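Local coordinates for DUF3194 domain-containing protein (PDB 3UEB), which is of unknown function and, as crystallised, pairs with a second copy through antiparallel edge strands to form a two-fold symmetric dimer, at the interface of chains A and B. Sequence-based numbering; all coordinates share one arbitrary frame. Chains: chain A/B, Putative uncharacterized protein.

Contact 1: the interface of chains A and B. Residues chain A 31, 35, 52, 54; chain B 31, 52-54.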
loop_
_atom_site.group_PDB
_atom_site.type_symbol
_atom_site.label_atom_id
_atom_site.label_comp_id
_atom_site.label_asym_id
_atom_site.label_seq_id
_atom_site.Cartn_x
_atom_site.Cartn_y
_atom_site.Cartn_z
ATOM N N GLN A 31 3.809 2.898 4.667
ATOM C CA GLN A 31 2.776 3.294 3.719
ATOM C C GLN A 31 1.505 3.797 4.387
ATOM O O GLN A 31 0.958 4.834 4.008
ATOM C CB GLN A 31 2.417 2.122 2.810
ATOM C CG GLN A 31 1.295 2.447 1.828
ATOM C CD GLN A 31 0.448 1.240 1.496
ATOM O OE1 GLN A 31 0.119 0.447 2.374
ATOM N NE2 GLN A 31 0.069 1.107 0.228
ATOM N N ILE A 35 -0.611 7.320 4.590
ATOM C CA ILE A 35 -2.020 7.428 4.205
ATOM C C ILE A 35 -2.801 8.085 5.342
ATOM O O ILE A 35 -3.598 9.003 5.126
ATOM C CB ILE A 35 -2.645 6.036 3.922
ATOM C CG1 ILE A 35 -1.930 5.372 2.750
ATOM C CG2 ILE A 35 -4.136 6.173 3.610
ATOM C CD1 ILE A 35 -2.291 3.902 2.578
ATOM N N VAL A 52 -0.202 5.514 -2.731
ATOM C CA VAL A 52 0.965 5.183 -1.950
ATOM C C VAL A 52 1.375 3.748 -2.262
ATOM O O VAL A 52 0.609 2.797 -2.073
ATOM C CB VAL A 52 0.685 5.354 -0.457
ATOM C CG1 VAL A 52 1.981 5.214 0.324
ATOM C CG2 VAL A 52 0.059 6.734 -0.208
ATOM N N MET A 54 4.229 0.535 -1.945
ATOM C CA MET A 54 5.295 -0.061 -1.151
ATOM C C MET A 54 5.882 -1.139 -2.055
ATOM O O MET A 54 5.146 -1.914 -2.680
ATOM C CB MET A 54 4.788 -0.675 0.164
ATOM C CG MET A 54 4.186 -2.075 0.067
ATOM S SD MET A 54 3.897 -2.780 1.699
ATOM C CE MET A 54 2.413 -1.919 2.113
ATOM N N GLN B 31 -5.727 -4.443 0.583
ATOM C CA GLN B 31 -4.301 -4.600 0.345
ATOM C C GLN B 31 -3.653 -5.708 1.176
ATOM O O GLN B 31 -2.860 -6.503 0.663
ATOM C CB GLN B 31 -3.619 -3.270 0.617
ATOM C CG GLN B 31 -2.159 -3.240 0.319
ATOM C CD GLN B 31 -1.591 -1.867 0.561
ATOM O OE1 GLN B 31 -1.488 -1.052 -0.356
ATOM N NE2 GLN B 31 -1.242 -1.590 1.811
ATOM N N VAL B 52 2.917 -3.129 -4.179
ATOM C CA VAL B 52 1.505 -2.895 -3.936
ATOM C C VAL B 52 1.210 -1.411 -3.788
ATOM O O VAL B 52 1.836 -0.727 -2.991
ATOM C CB VAL B 52 1.047 -3.631 -2.657
ATOM C CG1 VAL B 52 -0.454 -3.536 -2.514
ATOM C CG2 VAL B 52 1.481 -5.087 -2.717
ATOM N N THR B 53 0.241 -0.926 -4.556
ATOM C CA THR B 53 -0.150 0.478 -4.517
ATOM C C THR B 53 -1.619 0.636 -4.109
ATOM O O THR B 53 -2.504 0.016 -4.711
ATOM C CB THR B 53 0.037 1.143 -5.911
ATOM O OG1 THR B 53 1.421 1.121 -6.277
ATOM C CG2 THR B 53 -0.456 2.597 -5.892
ATOM N N MET B 54 -1.879 1.423 -3.068
ATOM C CA MET B 54 -3.257 1.681 -2.664
ATOM C C MET B 54 -3.572 3.005 -3.338
ATOM O O MET B 54 -2.827 3.983 -3.204
ATOM C CB MET B 54 -3.426 1.840 -1.151
ATOM C CG MET B 54 -4.910 2.019 -0.736
ATOM S SD MET B 54 -5.200 2.541 0.974
ATOM C CE MET B 54 -4.334 1.285 1.851
#
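Strand 49-56 of chain A runs antiparallel to strand 49-58 of chain B, while helices 20-41 of A and 20-39 of B face each other on one side of the sheet so formed. A:Val52 pairs with B:Met54 and A:Met54 with B:Val52, each pair joined by two backbone hydrogen bonds; B:Met54 N, for example, gives its hydrogen to A:Val52 O at 3.0 Å. Beneath the strands the helices send in A:Gln31 and B:Gln31 from opposite directions, and their amides meet nearly coplanar in a reciprocal pair, the planes 12° apart. B:Gln31 NE2 donates to A:Gln31 OE1 at 2.5 Å, and A:Gln31 NE2 returns a nearly straight bond to B:Gln31 OE1 at 2.7 Å; both use a lone pair in the carbonyl plane. Glutamine suits this place because its amide carries donor and acceptor together, which lets two copies of one residue pair near the two-fold axis. The pair nevertheless breaks the symmetry. With CG of A:Gln31 anti to the backbone N (chi1 177°) and the chain bent at chi2 (-149°), the chain A amide, unlike that of chain B, also reaches the Val52 carbonyl of its own chain, A:Gln31 NE2 donating to A:Val52 O at 2.9 Å. This second bond helps fix the rotation of the amide and ties helix to strand. Flexible, unbranched methionine packs beside the polar pair: B:Met54 CE packs tightly on A:Ile35 CD1 at 3.4 Å, and A:Met54 CE lies 3.7 Å from B:Gln31 NE2. A:Val52 O thus accepts two hydrogens, A:Gln31 NE2 and B:Met54 N approaching from opposite faces of its carbonyl plane.

Contact 2: the interface of chains A and B. Residues chain A 55-57, 60; chain B 48-51.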
loop_
_atom_site.group_PDB
_atom_site.type_symbol
_atom_site.label_atom_id
_atom_site.label_comp_id
_atom_site.label_asym_id
_atom_site.label_seq_id
_atom_site.Cartn_x
_atom_site.Cartn_y
_atom_site.Cartn_z
ATOM N N ARG A 55 7.205 -1.159 -2.150
ATOM C CA ARG A 55 7.899 -2.139 -2.969
ATOM C C ARG A 55 8.932 -2.865 -2.112
ATOM O O ARG A 55 9.836 -2.240 -1.561
ATOM C CB ARG A 55 8.602 -1.449 -4.144
ATOM C CG ARG A 55 9.442 -2.397 -4.997
ATOM C CD ARG A 55 10.319 -1.653 -6.001
ATOM N NE ARG A 55 11.106 -2.571 -6.823
ATOM C CZ ARG A 55 12.085 -2.198 -7.648
ATOM N NH1 ARG A 55 12.741 -3.109 -8.359
ATOM N NH2 ARG A 55 12.414 -0.915 -7.757
ATOM N N ILE A 56 8.791 -4.181 -1.988
ATOM C CA ILE A 56 9.737 -4.966 -1.202
ATOM C C ILE A 56 10.569 -5.832 -2.141
ATOM O O ILE A 56 10.040 -6.659 -2.887
ATOM C CB ILE A 56 9.019 -5.864 -0.154
ATOM C CG1 ILE A 56 8.522 -5.016 1.028
ATOM C CG2 ILE A 56 9.978 -6.926 0.376
ATOM C CD1 ILE A 56 7.346 -4.120 0.717
ATOM N N ASN A 57 11.879 -5.630 -2.107
ATOM C CA ASN A 57 12.785 -6.378 -2.964
ATOM C C ASN A 57 14.190 -6.309 -2.372
ATOM O O ASN A 57 14.988 -5.441 -2.734
ATOM C CB ASN A 57 12.779 -5.775 -4.372
ATOM C CG ASN A 57 13.555 -6.612 -5.369
ATOM O OD1 ASN A 57 14.525 -7.294 -5.010
ATOM N ND2 ASN A 57 13.143 -6.556 -6.634
ATOM N N GLU A 60 17.361 -6.704 -5.093
ATOM C CA GLU A 60 17.699 -5.714 -6.115
ATOM C C GLU A 60 17.609 -4.255 -5.665
ATOM O O GLU A 60 17.922 -3.350 -6.437
ATOM C CB GLU A 60 16.816 -5.926 -7.354
ATOM C CG GLU A 60 16.974 -7.296 -8.016
ATOM C CD GLU A 60 15.907 -7.570 -9.072
ATOM O OE1 GLU A 60 14.708 -7.628 -8.718
ATOM O OE2 GLU A 60 16.261 -7.726 -10.260
ATOM N N LYS B 48 10.775 -12.512 -5.144
ATOM C CA LYS B 48 11.859 -11.621 -5.504
ATOM C C LYS B 48 11.394 -10.174 -5.421
ATOM O O LYS B 48 12.093 -9.307 -4.904
ATOM C CB LYS B 48 12.340 -11.912 -6.927
ATOM C CG LYS B 48 13.607 -11.165 -7.294
ATOM C CD LYS B 48 14.079 -11.536 -8.679
ATOM C CE LYS B 48 15.486 -11.034 -8.921
ATOM N NZ LYS B 48 16.431 -11.621 -7.923
ATOM N N ASP B 49 10.203 -9.919 -5.931
ATOM C CA ASP B 49 9.680 -8.567 -5.921
ATOM C C ASP B 49 8.161 -8.548 -5.764
ATOM O O ASP B 49 7.433 -9.278 -6.445
ATOM C CB ASP B 49 10.102 -7.859 -7.216
ATOM C CG ASP B 49 9.735 -6.381 -7.234
ATOM O OD1 ASP B 49 10.153 -5.635 -6.329
ATOM O OD2 ASP B 49 9.031 -5.963 -8.168
ATOM N N ILE B 50 7.693 -7.735 -4.825
ATOM C CA ILE B 50 6.272 -7.567 -4.609
ATOM C C ILE B 50 6.053 -6.065 -4.468
ATOM O O ILE B 50 6.714 -5.403 -3.665
ATOM C CB ILE B 50 5.777 -8.329 -3.355
ATOM C CG1 ILE B 50 4.256 -8.198 -3.249
ATOM C CG2 ILE B 50 6.448 -7.798 -2.099
ATOM C CD1 ILE B 50 3.616 -9.153 -2.260
ATOM N N GLU B 51 5.157 -5.531 -5.294
ATOM C CA GLU B 51 4.831 -4.108 -5.290
ATOM C C GLU B 51 3.322 -3.940 -5.147
ATOM O O GLU B 51 2.544 -4.530 -5.903
ATOM C CB GLU B 51 5.291 -3.449 -6.591
ATOM C CG GLU B 51 6.784 -3.546 -6.841
ATOM C CD GLU B 51 7.184 -2.953 -8.172
ATOM O OE1 GLU B 51 6.478 -2.031 -8.634
ATOM O OE2 GLU B 51 8.210 -3.394 -8.751
HETATM O O HOH W 1 14.182 -9.883 -3.307
#
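An antiparallel pairing of edge strands, 49-56 of chain A with 49-58 of chain B, continues here to the loop that follows A:Ile56 and the loop residue B:Lys48. A:Ile56 and B:Ile50 exchange backbone hydrogen bonds, A:Ile56 N to B:Ile50 O being 2.9 Å; their branched side chains suit a strand and touch through A:Ile56 CB and B:Ile50 CG2. On the other face of the sheet A:Arg55 stretches out from CG to NE, with CG opposite the backbone N (chi1 176°), and this brings NE, on the edge of the guanidinium, to B:Asp49. A:Arg55 NE makes a straight, charged hydrogen bond to B:Asp49 OD1 at 3.2 Å, the oxygen lying in the guanidinium plane although the carboxylate is turned 83° to it. B:Glu51 runs alongside, pointing the same way: B:Glu51 CG packs on A:Arg55 CG at 3.4 Å, and B:Glu51 OE2 adds a longer salt bridge to A:Arg55 NE at 3.6 Å. A long arginine can thus pack by its methylenes while NE, the nitrogen next to them, meets both acids; an alanine at A:Arg55 would probably leave B:Asp49 and B:Glu51 without their positive mate and uncover the aliphatic part of B:Glu51. A:Asn57 ND2 offers B:Asp49 OD1 a weaker bond, and is itself positioned by A:Glu60 OE1, to which it donates at 2.8 Å. The asparagine's other end, A:Asn57 OD1, accepts from A:Glu60 N and shares water 1 with B:Lys48 O, the water standing 2.7 Å from that carbonyl. Backbone pairing, salt bridges and bridging water together probably fasten this end of the intersubunit sheet and help set the register of the strands.

Contact 1 and contact 2 lie on the same pair of antiparallel strands, their C-alpha centres about 13 Å apart. Contact 1 is the middle of the seam, where the helices below also meet; contact 2 is one end, and the two-fold symmetry places its twin at the other end with the chains exchanged. Together they join the sheets of the two copies into one continuous sheet, with apolar and amide packing at the centre and charged groups towards both ends. Such a symmetric, hydrogen-bonded seam is consistent with a dimer in solution, although the structure alone does not show that.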